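DNA polymerase sliding clamp (Archaeoglobus fulgidus, PDB 1RWZ) forms a homotrimeric ring through which DNA passes, and probably serves as a moving platform that tethers DNA polymerase and other proteins to DNA during replication. Local coordinates at residues V44-V49 against E235-P240; P128-M133 against T212-T217; A143-I148 against I163-D168; Q151-S156 against R190-V195. All blocks are in the same frame, centred on the assembly; numbering follows the deposited sequence.

Interaction 1 (V44-V49 against E235-P240)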
loop_
_atom_site.group_PDB
_atom_site.type_symbol
_atom_site.label_atom_id
_atom_site.label_comp_id
_atom_site.label_asym_id
_atom_site.label_seq_id
_atom_site.Cartn_x
_atom_site.Cartn_y
_atom_site.Cartn_z
ATOM N N VAL A 44 19.040 -7.837 -24.885
ATOM C CA VAL A 44 18.801 -9.106 -24.217
ATOM C C VAL A 44 17.329 -9.490 -24.338
ATOM O O VAL A 44 16.981 -10.669 -24.307
ATOM C CB VAL A 44 19.183 -9.009 -22.725
ATOM C CG1 VAL A 44 18.856 -10.304 -22.011
ATOM C CG2 VAL A 44 20.676 -8.693 -22.591
ATOM N N ALA A 45 16.471 -8.488 -24.493
ATOM C CA ALA A 45 15.035 -8.732 -24.604
ATOM C C ALA A 45 14.366 -7.854 -25.650
ATOM O O ALA A 45 14.819 -6.742 -25.932
ATOM C CB ALA A 45 14.378 -8.511 -23.247
ATOM N N MET A 46 13.281 -8.365 -26.223
ATOM C CA MET A 46 12.514 -7.648 -27.228
ATOM C C MET A 46 11.043 -7.727 -26.828
ATOM O O MET A 46 10.632 -8.664 -26.146
ATOM C CB MET A 46 12.706 -8.300 -28.603
ATOM C CG MET A 46 11.946 -7.633 -29.753
ATOM S SD MET A 46 12.061 -8.545 -31.330
ATOM C CE MET A 46 13.583 -7.915 -31.999
ATOM N N VAL A 47 10.265 -6.732 -27.236
ATOM C CA VAL A 47 8.832 -6.726 -26.953
ATOM C C VAL A 47 8.100 -6.456 -28.263
ATOM O O VAL A 47 8.526 -5.628 -29.070
ATOM C CB VAL A 47 8.452 -5.652 -25.893
ATOM C CG1 VAL A 47 8.779 -4.254 -26.402
ATOM C CG2 VAL A 47 6.960 -5.775 -25.543
ATOM N N ILE A 48 7.015 -7.186 -28.487
ATOM C CA ILE A 48 6.227 -7.031 -29.696
ATOM C C ILE A 48 4.787 -6.878 -29.230
ATOM O O ILE A 48 4.243 -7.787 -28.605
ATOM C CB ILE A 48 6.318 -8.275 -30.591
ATOM C CG1 ILE A 48 7.788 -8.616 -30.876
ATOM C CG2 ILE A 48 5.558 -8.026 -31.888
ATOM C CD1 ILE A 48 7.991 -10.003 -31.477
ATOM N N VAL A 49 4.191 -5.729 -29.528
ATOM C CA VAL A 49 2.820 -5.437 -29.128
ATOM C C VAL A 49 1.881 -5.362 -30.324
ATOM O O VAL A 49 2.175 -4.708 -31.324
ATOM C CB VAL A 49 2.727 -4.084 -28.374
ATOM C CG1 VAL A 49 1.266 -3.746 -28.084
ATOM C CG2 VAL A 49 3.516 -4.146 -27.077
ATOM N N GLU A 235 4.117 -9.852 -26.622
ATOM C CA GLU A 235 5.104 -10.914 -26.649
ATOM C C GLU A 235 6.469 -10.380 -26.255
ATOM O O GLU A 235 6.916 -9.351 -26.770
ATOM C CB GLU A 235 5.199 -11.532 -28.048
ATOM C CG GLU A 235 6.362 -12.521 -28.185
ATOM C CD GLU A 235 6.434 -13.192 -29.548
ATOM O OE1 GLU A 235 7.445 -13.875 -29.815
ATOM O OE2 GLU A 235 5.491 -13.045 -30.350
ATOM N N TYR A 236 7.105 -11.074 -25.320
ATOM C CA TYR A 236 8.448 -10.731 -24.881
ATOM C C TYR A 236 9.331 -11.886 -25.330
ATOM O O TYR A 236 8.941 -13.053 -25.233
ATOM C CB TYR A 236 8.529 -10.606 -23.356
ATOM C CG TYR A 236 8.015 -9.300 -22.783
ATOM C CD1 TYR A 236 6.912 -9.279 -21.923
ATOM C CD2 TYR A 236 8.663 -8.096 -23.054
ATOM C CE1 TYR A 236 6.473 -8.086 -21.347
ATOM C CE2 TYR A 236 8.235 -6.900 -22.485
ATOM C CZ TYR A 236 7.145 -6.901 -21.630
ATOM O OH TYR A 236 6.747 -5.722 -21.038
ATOM N N ILE A 237 10.510 -11.560 -25.844
ATOM C CA ILE A 237 11.458 -12.579 -26.279
ATOM C C ILE A 237 12.708 -12.309 -25.458
ATOM O O ILE A 237 13.170 -11.169 -25.378
ATOM C CB ILE A 237 11.770 -12.460 -27.784
ATOM C CG1 ILE A 237 10.477 -12.636 -28.587
ATOM C CG2 ILE A 237 12.795 -13.525 -28.189
ATOM C CD1 ILE A 237 10.627 -12.435 -30.079
ATOM N N LEU A 238 13.238 -13.355 -24.836
ATOM C CA LEU A 238 14.404 -13.222 -23.976
ATOM C C LEU A 238 15.547 -14.128 -24.406
ATOM O O LEU A 238 15.363 -15.337 -24.561
ATOM C CB LEU A 238 14.009 -13.547 -22.530
ATOM C CG LEU A 238 15.093 -13.531 -21.451
ATOM C CD1 LEU A 238 15.738 -12.152 -21.397
ATOM C CD2 LEU A 238 14.484 -13.890 -20.100
ATOM N N ALA A 239 16.725 -13.533 -24.592
ATOM C CA ALA A 239 17.920 -14.284 -24.989
ATOM C C ALA A 239 18.283 -15.289 -23.898
ATOM O O ALA A 239 18.089 -15.033 -22.707
ATOM C CB ALA A 239 19.091 -13.315 -25.230
ATOM N N PRO A 240 18.840 -16.445 -24.288
ATOM C CA PRO A 240 19.219 -17.478 -23.322
ATOM C C PRO A 240 20.632 -17.372 -22.759
ATOM O O PRO A 240 21.492 -16.688 -23.321
ATOM C CB PRO A 240 19.046 -18.755 -24.125
ATOM C CG PRO A 240 19.603 -18.335 -25.476
ATOM C CD PRO A 240 19.012 -16.930 -25.674
#
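Met46 and Ile237 face each other as a hydrogen-bonded pair of two antiparallel strands, each giving its N-H to the other's carbonyl, with both Met46 N to Ile237 O and Ile237 N to Met46 O at 2.9 Å. Ile48 and Glu235 repeat the pattern two residues along. Past the end of strand 232-238, Ala239 N still reaches Val44 O at 2.9 Å, and an N-H...O angle of 176° makes that bond almost straight. Three of these carbonyls, those of Ile237, Met46 and Glu235, also receive CA-H groups from the non-hydrogen-bonded positions, as where Ala45 CA lies 3.2 Å from Ile237 O.

This ladder is the seam between the two domains of the PCNA subunit: strand 45-52 of the N-terminal domain and strand 232-238 of the C-terminal domain lie side by side, making one continuous sheet out of both.

Apolar contacts occupy both faces. On one, Tyr236 has CG anti to its carbonyl carbon (chi1 -79°), and its ring runs alongside Val47, with CE2 3.5 Å from Val47 CG2. The ring also stacks with Phe201, while its hydroxyl bonds to Ala17 O. Short Ala45 suits this face because Tyr197 and Phe201 of helix 195-201 pack against it; at its end Leu238 CD1 lies beside Val44 CG1, just before strand 45-52, 3.7 Å away. On the other face Ile48 and Ile237 meet through their CD1 methyls, 3.8 Å apart.

One charged group joins this apolar face. Glu235 extends beside Ile48, its CD 4.0 Å from Ile48 CD1, and its buried carboxylate is paired with Arg222 in a salt bridge.

Interaction 2 (P128-M133 against T212-T217)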
loop_
_atom_site.group_PDB
_atom_site.type_symbol
_atom_site.label_atom_id
_atom_site.label_comp_id
_atom_site.label_asym_id
_atom_site.label_seq_id
_atom_site.Cartn_x
_atom_site.Cartn_y
_atom_site.Cartn_z
ATOM N N PRO A 128 10.312 -26.219 -30.727
ATOM C CA PRO A 128 9.594 -27.482 -30.540
ATOM C C PRO A 128 8.567 -27.585 -29.416
ATOM O O PRO A 128 7.634 -28.378 -29.510
ATOM C CB PRO A 128 10.726 -28.486 -30.360
ATOM C CG PRO A 128 11.727 -27.692 -29.590
ATOM C CD PRO A 128 11.725 -26.363 -30.327
ATOM N N ALA A 129 8.735 -26.805 -28.355
ATOM C CA ALA A 129 7.813 -26.874 -27.224
ATOM C C ALA A 129 6.845 -25.701 -27.149
ATOM O O ALA A 129 7.242 -24.546 -27.288
ATOM C CB ALA A 129 8.600 -26.974 -25.923
ATOM N N LYS A 130 5.573 -26.011 -26.922
ATOM C CA LYS A 130 4.540 -24.987 -26.805
ATOM C C LYS A 130 3.763 -25.283 -25.531
ATOM O O LYS A 130 3.192 -26.365 -25.382
ATOM C CB LYS A 130 3.595 -25.027 -28.006
ATOM C CG LYS A 130 2.533 -23.939 -27.960
ATOM C CD LYS A 130 1.575 -24.047 -29.135
ATOM C CE LYS A 130 0.460 -23.019 -29.016
ATOM N NZ LYS A 130 -0.518 -23.154 -30.134
ATOM N N ILE A 131 3.746 -24.314 -24.623
ATOM C CA ILE A 131 3.077 -24.464 -23.339
ATOM C C ILE A 131 2.104 -23.313 -23.121
ATOM O O ILE A 131 2.493 -22.151 -23.210
ATOM C CB ILE A 131 4.114 -24.450 -22.179
ATOM C CG1 ILE A 131 5.206 -25.495 -22.428
ATOM C CG2 ILE A 131 3.426 -24.727 -20.856
ATOM C CD1 ILE A 131 6.519 -24.905 -22.923
ATOM N N VAL A 132 0.844 -23.634 -22.840
ATOM C CA VAL A 132 -0.162 -22.603 -22.594
ATOM C C VAL A 132 -0.646 -22.742 -21.153
ATOM O O VAL A 132 -1.059 -23.824 -20.726
ATOM C CB VAL A 132 -1.359 -22.729 -23.567
ATOM C CG1 VAL A 132 -2.361 -21.597 -23.314
ATOM C CG2 VAL A 132 -0.864 -22.666 -25.004
ATOM N N MET A 133 -0.576 -21.645 -20.405
ATOM C CA MET A 133 -0.968 -21.646 -19.000
ATOM C C MET A 133 -1.480 -20.281 -18.575
ATOM O O MET A 133 -1.542 -19.347 -19.373
ATOM C CB MET A 133 0.237 -22.020 -18.127
ATOM C CG MET A 133 1.406 -21.039 -18.245
ATOM S SD MET A 133 2.885 -21.561 -17.334
ATOM C CE MET A 133 2.268 -21.484 -15.675
ATOM N N THR A 212 1.375 -18.059 -23.536
ATOM C CA THR A 212 1.784 -19.151 -24.402
ATOM C C THR A 212 3.297 -19.052 -24.466
ATOM O O THR A 212 3.842 -18.019 -24.861
ATOM C CB THR A 212 1.219 -19.004 -25.824
ATOM O OG1 THR A 212 -0.213 -19.058 -25.772
ATOM C CG2 THR A 212 1.743 -20.128 -26.733
ATOM N N ILE A 213 3.965 -20.122 -24.060
ATOM C CA ILE A 213 5.422 -20.154 -24.069
ATOM C C ILE A 213 5.904 -21.006 -25.233
ATOM O O ILE A 213 5.438 -22.129 -25.407
ATOM C CB ILE A 213 5.970 -20.788 -22.775
ATOM C CG1 ILE A 213 5.437 -20.038 -21.554
ATOM C CG2 ILE A 213 7.506 -20.787 -22.804
ATOM C CD1 ILE A 213 5.769 -20.714 -20.230
ATOM N N HIS A 214 6.820 -20.462 -26.031
ATOM C CA HIS A 214 7.417 -21.198 -27.148
ATOM C C HIS A 214 8.856 -21.396 -26.676
ATOM O O HIS A 214 9.586 -20.427 -26.468
ATOM C CB HIS A 214 7.361 -20.366 -28.428
ATOM C CG HIS A 214 5.966 -20.076 -28.892
ATOM N ND1 HIS A 214 5.203 -20.994 -29.582
ATOM C CD2 HIS A 214 5.184 -18.983 -28.732
ATOM C CE1 HIS A 214 4.012 -20.479 -29.827
ATOM N NE2 HIS A 214 3.974 -19.259 -29.321
ATOM N N LEU A 215 9.255 -22.652 -26.506
ATOM C CA LEU A 215 10.571 -22.968 -25.969
ATOM C C LEU A 215 11.422 -23.932 -26.786
ATOM O O LEU A 215 10.923 -24.917 -27.330
ATOM C CB LEU A 215 10.388 -23.544 -24.560
ATOM C CG LEU A 215 11.581 -23.940 -23.688
ATOM C CD1 LEU A 215 12.324 -22.692 -23.228
ATOM C CD2 LEU A 215 11.078 -24.715 -22.474
ATOM N N GLY A 216 12.720 -23.641 -26.836
ATOM C CA GLY A 216 13.666 -24.485 -27.545
ATOM C C GLY A 216 14.845 -24.766 -26.625
ATOM O O GLY A 216 14.766 -24.525 -25.419
ATOM N N THR A 217 15.944 -25.270 -27.177
ATOM C CA THR A 217 17.125 -25.578 -26.374
ATOM C C THR A 217 18.257 -24.629 -26.763
ATOM O O THR A 217 18.720 -24.641 -27.904
ATOM C CB THR A 217 17.554 -27.050 -26.585
ATOM O OG1 THR A 217 16.533 -27.912 -26.064
ATOM C CG2 THR A 217 18.871 -27.344 -25.881
HETATM O O HOH W 1 6.314 -23.597 -30.072
#
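Ile213 lies obliquely across Ile131, their branched CB atoms 4.1 Å apart, as suits a beta-branched pair on the buried face of a sheet. Met133 extends this apolar patch by bringing SD to 4.2 Å from Ile213 CD1. On the same face Ala129 and Leu215 meet through their CB atoms, the small alanine lying where Ala189 also packs.

The opposite face is more polar. Lys130 has CG anti to the backbone N (chi1 -178°), and its extended chain passes over Thr212, with CE 3.9 Å from Thr212 CG2; its ammonium makes a long, weak ion pair with Glu183. Thr212 also lies side by side with Val132, its OG1 3.7 Å from Val132 CG2. A water ties His214 to the backbone of the facing strand: it donates to Ala129 O at 3.1 Å and sits in the plane of the imidazole at the ring edge, 2.9 Å from His214 ND1.

Ala129 exchanges two backbone hydrogen bonds with Leu215, and Ile131 two with Ile213. Beyond them comes Pro128, which has no N-H to offer; its CD rests 3.4 Å from Leu215 O, and its carbonyl turns to Asn185. The arrangement is a regular antiparallel strand pair, 129-134 with 210-215, within the C-terminal part of the long sheet that runs through both domains of a PCNA subunit.

Interaction 3 (A143-I148 against I163-D168)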
loop_
_atom_site.group_PDB
_atom_site.type_symbol
_atom_site.label_atom_id
_atom_site.label_comp_id
_atom_site.label_asym_id
_atom_site.label_seq_id
_atom_site.Cartn_x
_atom_site.Cartn_y
_atom_site.Cartn_z
ATOM N N ALA A 143 8.274 -15.581 -9.260
ATOM C CA ALA A 143 8.463 -14.907 -7.980
ATOM C C ALA A 143 9.122 -15.846 -6.975
ATOM O O ALA A 143 9.970 -15.424 -6.187
ATOM C CB ALA A 143 7.118 -14.411 -7.437
ATOM N N ALA A 144 8.733 -17.117 -7.004
ATOM C CA ALA A 144 9.305 -18.109 -6.097
ATOM C C ALA A 144 10.769 -18.359 -6.462
ATOM O O ALA A 144 11.640 -18.400 -5.591
ATOM C CB ALA A 144 8.514 -19.409 -6.177
ATOM N N ALA A 145 11.029 -18.525 -7.754
ATOM C CA ALA A 145 12.383 -18.766 -8.239
ATOM C C ALA A 145 13.303 -17.595 -7.906
ATOM O O ALA A 145 14.476 -17.789 -7.579
ATOM C CB ALA A 145 12.360 -18.997 -9.741
ATOM N N ASP A 146 12.761 -16.386 -7.993
ATOM C CA ASP A 146 13.512 -15.165 -7.718
ATOM C C ASP A 146 14.080 -15.115 -6.298
ATOM O O ASP A 146 15.052 -14.407 -6.036
ATOM C CB ASP A 146 12.619 -13.948 -7.968
ATOM C CG ASP A 146 13.312 -12.634 -7.655
ATOM O OD1 ASP A 146 14.405 -12.383 -8.205
ATOM O OD2 ASP A 146 12.752 -11.848 -6.864
ATOM N N LYS A 147 13.476 -15.859 -5.382
ATOM C CA LYS A 147 13.957 -15.875 -4.008
ATOM C C LYS A 147 15.135 -16.828 -3.838
ATOM O O LYS A 147 15.866 -16.753 -2.851
ATOM C CB LYS A 147 12.827 -16.279 -3.061
ATOM C CG LYS A 147 11.779 -15.194 -2.882
ATOM C CD LYS A 147 10.666 -15.636 -1.958
ATOM C CE LYS A 147 9.733 -14.475 -1.651
ATOM N NZ LYS A 147 9.205 -13.860 -2.897
ATOM N N ILE A 148 15.320 -17.708 -4.817
ATOM C CA ILE A 148 16.385 -18.704 -4.778
ATOM C C ILE A 148 17.607 -18.378 -5.634
ATOM O O ILE A 148 18.748 -18.568 -5.202
ATOM C CB ILE A 148 15.846 -20.087 -5.232
ATOM C CG1 ILE A 148 14.786 -20.582 -4.248
ATOM C CG2 ILE A 148 16.983 -21.090 -5.349
ATOM C CD1 ILE A 148 15.295 -20.735 -2.832
ATOM N N ILE A 163 10.034 -25.303 -14.199
ATOM C CA ILE A 163 10.835 -24.093 -14.055
ATOM C C ILE A 163 11.648 -24.409 -12.802
ATOM O O ILE A 163 11.080 -24.625 -11.729
ATOM C CB ILE A 163 9.974 -22.837 -13.810
ATOM C CG1 ILE A 163 9.159 -22.506 -15.067
ATOM C CG2 ILE A 163 10.877 -21.649 -13.459
ATOM C CD1 ILE A 163 8.229 -21.315 -14.897
ATOM N N GLU A 164 12.970 -24.456 -12.939
ATOM C CA GLU A 164 13.825 -24.803 -11.810
ATOM C C GLU A 164 14.872 -23.750 -11.484
ATOM O O GLU A 164 15.437 -23.120 -12.377
ATOM C CB GLU A 164 14.536 -26.130 -12.095
ATOM C CG GLU A 164 13.660 -27.160 -12.789
ATOM C CD GLU A 164 14.396 -28.449 -13.110
ATOM O OE1 GLU A 164 15.567 -28.381 -13.547
ATOM O OE2 GLU A 164 13.796 -29.531 -12.941
ATOM N N ALA A 165 15.129 -23.572 -10.192
ATOM C CA ALA A 165 16.125 -22.616 -9.730
ATOM C C ALA A 165 16.920 -23.278 -8.612
ATOM O O ALA A 165 16.354 -23.958 -7.751
ATOM C CB ALA A 165 15.451 -21.344 -9.224
ATOM N N LYS A 166 18.234 -23.089 -8.629
ATOM C CA LYS A 166 19.086 -23.686 -7.610
ATOM C C LYS A 166 19.977 -22.653 -6.946
ATOM O O LYS A 166 20.529 -21.779 -7.609
ATOM C CB LYS A 166 19.957 -24.785 -8.224
ATOM C CG LYS A 166 19.171 -25.933 -8.831
ATOM C CD LYS A 166 20.102 -27.000 -9.384
ATOM C CE LYS A 166 19.322 -28.194 -9.917
ATOM N NZ LYS A 166 18.506 -28.839 -8.847
ATOM N N GLY A 167 20.099 -22.756 -5.629
ATOM C CA GLY A 167 20.938 -21.840 -4.880
ATOM C C GLY A 167 22.029 -22.650 -4.214
ATOM O O GLY A 167 22.186 -23.832 -4.508
ATOM N N ASP A 168 22.784 -22.033 -3.313
ATOM C CA ASP A 168 23.849 -22.755 -2.632
ATOM C C ASP A 168 23.319 -23.883 -1.754
ATOM O O ASP A 168 23.801 -25.014 -1.836
ATOM C CB ASP A 168 24.688 -21.797 -1.781
ATOM C CG ASP A 168 25.565 -20.887 -2.619
ATOM O OD1 ASP A 168 26.340 -21.410 -3.450
ATOM O OD2 ASP A 168 25.490 -19.651 -2.443
#
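Ala145, near the C-terminal end of helix 135-146, points its methyl at Ala165 on strand 160-166, and the two CB atoms meet at 3.9 Å. Alanine suits both places: with a single carbon on each side, the helix can settle close to the strand, and the two CA atoms are only 5.6 Å apart. The methyl of Ala165 also lies 4.0 Å from Ala145 O, and Val152 of the adjoining strand packs against both alanines.

Asp146 turns away from the strand and forms a salt bridge with Lys199. Lys147 also faces elsewhere, packing on Asp76 of a second subunit.

Ile148 returns to the contact. Its backbone N bonds to Ala145 O at 2.9 Å, a turn that carries the chain on from the helix. The CG2 branch, anti to the backbone N, rests on the strand backbone, 3.5 Å from Gly167 N and 3.7 Å from Lys166 C. Gly167 suits its place, because a CB there would lie tightly against the carbonyl oxygen of Ile148. Ile148 also touches Ile172 and, across the subunit boundary, Tyr106 of the second subunit, so this helix-on-sheet packing of the C-terminal domain lies beside the joint of the ring.

Methyl groups against methyls and backbone carry the contact, which buries 203 Å² in all; without directional polar bonds between the segments, the fit probably rests on shape, two alanines and a glycine admitting the close approach and Ile148 packing beside them through CG2.

Interaction 4 (Q151-S156 against R190-V195)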
loop_
_atom_site.group_PDB
_atom_site.type_symbol
_atom_site.label_atom_id
_atom_site.label_comp_id
_atom_site.label_asym_id
_atom_site.label_seq_id
_atom_site.Cartn_x
_atom_site.Cartn_y
_atom_site.Cartn_z
ATOM N N GLN A 151 18.834 -16.935 -11.892
ATOM C CA GLN A 151 18.709 -17.689 -13.139
ATOM C C GLN A 151 17.775 -18.872 -12.948
ATOM O O GLN A 151 17.736 -19.473 -11.878
ATOM C CB GLN A 151 20.063 -18.231 -13.584
ATOM C CG GLN A 151 21.083 -17.177 -13.888
ATOM C CD GLN A 151 22.440 -17.773 -14.196
ATOM O OE1 GLN A 151 23.305 -17.109 -14.750
ATOM N NE2 GLN A 151 22.632 -19.036 -13.827
ATOM N N VAL A 152 17.031 -19.213 -13.994
ATOM C CA VAL A 152 16.112 -20.342 -13.934
ATOM C C VAL A 152 16.177 -21.169 -15.203
ATOM O O VAL A 152 16.463 -20.654 -16.286
ATOM C CB VAL A 152 14.645 -19.889 -13.755
ATOM C CG1 VAL A 152 14.445 -19.301 -12.381
ATOM C CG2 VAL A 152 14.277 -18.883 -14.833
ATOM N N ILE A 153 15.919 -22.461 -15.061
ATOM C CA ILE A 153 15.904 -23.357 -16.200
ATOM C C ILE A 153 14.450 -23.636 -16.567
ATOM O O ILE A 153 13.631 -23.905 -15.686
ATOM C CB ILE A 153 16.562 -24.712 -15.867
ATOM C CG1 ILE A 153 18.070 -24.530 -15.684
ATOM C CG2 ILE A 153 16.280 -25.717 -16.977
ATOM C CD1 ILE A 153 18.783 -25.779 -15.197
ATOM N N PHE A 154 14.130 -23.529 -17.853
ATOM C CA PHE A 154 12.796 -23.857 -18.349
ATOM C C PHE A 154 13.013 -25.209 -19.006
ATOM O O PHE A 154 13.911 -25.365 -19.838
ATOM C CB PHE A 154 12.308 -22.868 -19.411
ATOM C CG PHE A 154 11.759 -21.584 -18.855
ATOM C CD1 PHE A 154 11.037 -20.722 -19.676
ATOM C CD2 PHE A 154 11.975 -21.221 -17.531
ATOM C CE1 PHE A 154 10.540 -19.515 -19.186
ATOM C CE2 PHE A 154 11.479 -20.016 -17.032
ATOM C CZ PHE A 154 10.763 -19.163 -17.858
ATOM N N ARG A 155 12.196 -26.186 -18.642
ATOM C CA ARG A 155 12.349 -27.524 -19.186
ATOM C C ARG A 155 11.004 -28.105 -19.593
ATOM O O ARG A 155 10.026 -28.007 -18.855
ATOM C CB ARG A 155 13.019 -28.406 -18.131
ATOM C CG ARG A 155 13.140 -29.871 -18.467
ATOM C CD ARG A 155 13.750 -30.602 -17.277
ATOM N NE ARG A 155 13.645 -32.053 -17.393
ATOM C CZ ARG A 155 14.005 -32.901 -16.434
ATOM N NH1 ARG A 155 14.490 -32.441 -15.288
ATOM N NH2 ARG A 155 13.878 -34.209 -16.618
ATOM N N SER A 156 10.963 -28.695 -20.781
ATOM C CA SER A 156 9.744 -29.306 -21.293
ATOM C C SER A 156 10.044 -30.677 -21.887
ATOM O O SER A 156 11.105 -30.902 -22.464
ATOM C CB SER A 156 9.121 -28.411 -22.375
ATOM O OG SER A 156 7.909 -28.950 -22.871
ATOM N N ARG A 190 15.020 -27.367 -23.327
ATOM C CA ARG A 190 15.629 -27.001 -22.056
ATOM C C ARG A 190 16.547 -25.805 -22.278
ATOM O O ARG A 190 17.507 -25.898 -23.039
ATOM C CB ARG A 190 16.431 -28.194 -21.519
ATOM C CG ARG A 190 17.073 -28.008 -20.154
ATOM C CD ARG A 190 17.938 -29.230 -19.814
ATOM N NE ARG A 190 18.612 -29.104 -18.524
ATOM C CZ ARG A 190 18.037 -29.326 -17.347
ATOM N NH1 ARG A 190 16.765 -29.694 -17.284
ATOM N NH2 ARG A 190 18.733 -29.172 -16.230
ATOM N N SER A 191 16.239 -24.684 -21.630
ATOM C CA SER A 191 17.051 -23.471 -21.744
ATOM C C SER A 191 17.108 -22.748 -20.400
ATOM O O SER A 191 16.232 -22.931 -19.556
ATOM C CB SER A 191 16.468 -22.520 -22.798
ATOM O OG SER A 191 16.599 -23.036 -24.110
ATOM N N MET A 192 18.134 -21.927 -20.200
ATOM C CA MET A 192 18.274 -21.178 -18.953
ATOM C C MET A 192 18.106 -19.686 -19.224
ATOM O O MET A 192 18.566 -19.187 -20.251
ATOM C CB MET A 192 19.641 -21.446 -18.315
ATOM C CG MET A 192 19.822 -20.778 -16.961
ATOM S SD MET A 192 21.094 -21.565 -15.959
ATOM C CE MET A 192 20.123 -22.280 -14.687
ATOM N N PHE A 193 17.450 -18.979 -18.304
ATOM C CA PHE A 193 17.197 -17.548 -18.471
ATOM C C PHE A 193 17.370 -16.724 -17.206
ATOM O O PHE A 193 17.348 -17.252 -16.095
ATOM C CB PHE A 193 15.768 -17.310 -18.982
ATOM C CG PHE A 193 15.449 -18.041 -20.248
ATOM C CD1 PHE A 193 14.759 -19.253 -20.214
ATOM C CD2 PHE A 193 15.874 -17.539 -21.474
ATOM C CE1 PHE A 193 14.503 -19.957 -21.388
ATOM C CE2 PHE A 193 15.626 -18.233 -22.655
ATOM C CZ PHE A 193 14.940 -19.447 -22.613
ATOM N N SER A 194 17.525 -15.416 -17.400
ATOM C CA SER A 194 17.670 -14.464 -16.307
ATOM C C SER A 194 16.329 -14.194 -15.636
ATOM O O SER A 194 15.362 -13.806 -16.297
ATOM C CB SER A 194 18.231 -13.142 -16.830
ATOM O OG SER A 194 17.835 -12.064 -15.994
ATOM N N VAL A 195 16.280 -14.384 -14.323
ATOM C CA VAL A 195 15.059 -14.151 -13.558
ATOM C C VAL A 195 14.677 -12.672 -13.556
ATOM O O VAL A 195 13.493 -12.338 -13.578
ATOM C CB VAL A 195 15.214 -14.629 -12.090
ATOM C CG1 VAL A 195 14.010 -14.193 -11.259
ATOM C CG2 VAL A 195 15.337 -16.143 -12.050
#
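Val152 and Phe154 form hydrogen-bonded pairs with Phe193 and Ser191 on strands that run antiparallel at 152°, the four backbone bonds including Phe154 N to Ser191 O at 2.8 Å. On the face of Val152 and Phe154, the edge of the Phe193 ring points at the face of the Phe154 ring. Their centroids are 5.2 Å apart and their planes 61° apart, a tilted edge-to-face pair. Val152 and Val195 meet crosswise through CG1 and CG2, and this contact is tight.

The pair belongs to the four-stranded antiparallel sheet of the C-terminal domain, with 189-194 as an outermost strand within the chain. Leu198 of helix 195-201 covers Val152 and both phenylalanines, and Ser194 is the N-cap of that helix, its OG making a weak bond to Tyr197 N.

The other face mixes long and charged chains. Arg190, with CG anti to its backbone N (chi1 -177°), reaches over Ile153, whose CG2 lies 4.0 Å above the plane and over the centre of the guanidinium. Arg155 CD meets the edge of that group, in its plane, and Arg155 NE lies 3.9 Å from Arg190 NH1. This closeness of like charges is probably eased by Glu243, which forms a salt bridge with Arg190 NE. Met192 CE presses on Ile153 CG1 at 3.2 Å, a tight contact, and Met192 SD lies 3.6 Å from Gln151 NE2; Gln151 OE1 bonds to Arg241.

In the fold
From the N terminus, residues 44-49 are met only near the end of the chain, by 235-240, which closes interaction 1, a loop that spans the other three contacts and joins the two domains. Within it, interaction 2 closes the loop between 128-133 and 212-217 and extends the same sheet. Interactions 3 and 4 both fall inside that second loop, and they cross, since 143-148, 151-156, 163-168 and 190-195 alternate in sequence. They touch through Ile153 and Glu164 on neighbouring strands and through Ala145 against Val152. Ser191 and Gly216 link interaction 4 to interaction 2, while Phe193 packs against residues 238-240 of interaction 1, tying the smaller sheet to the long one.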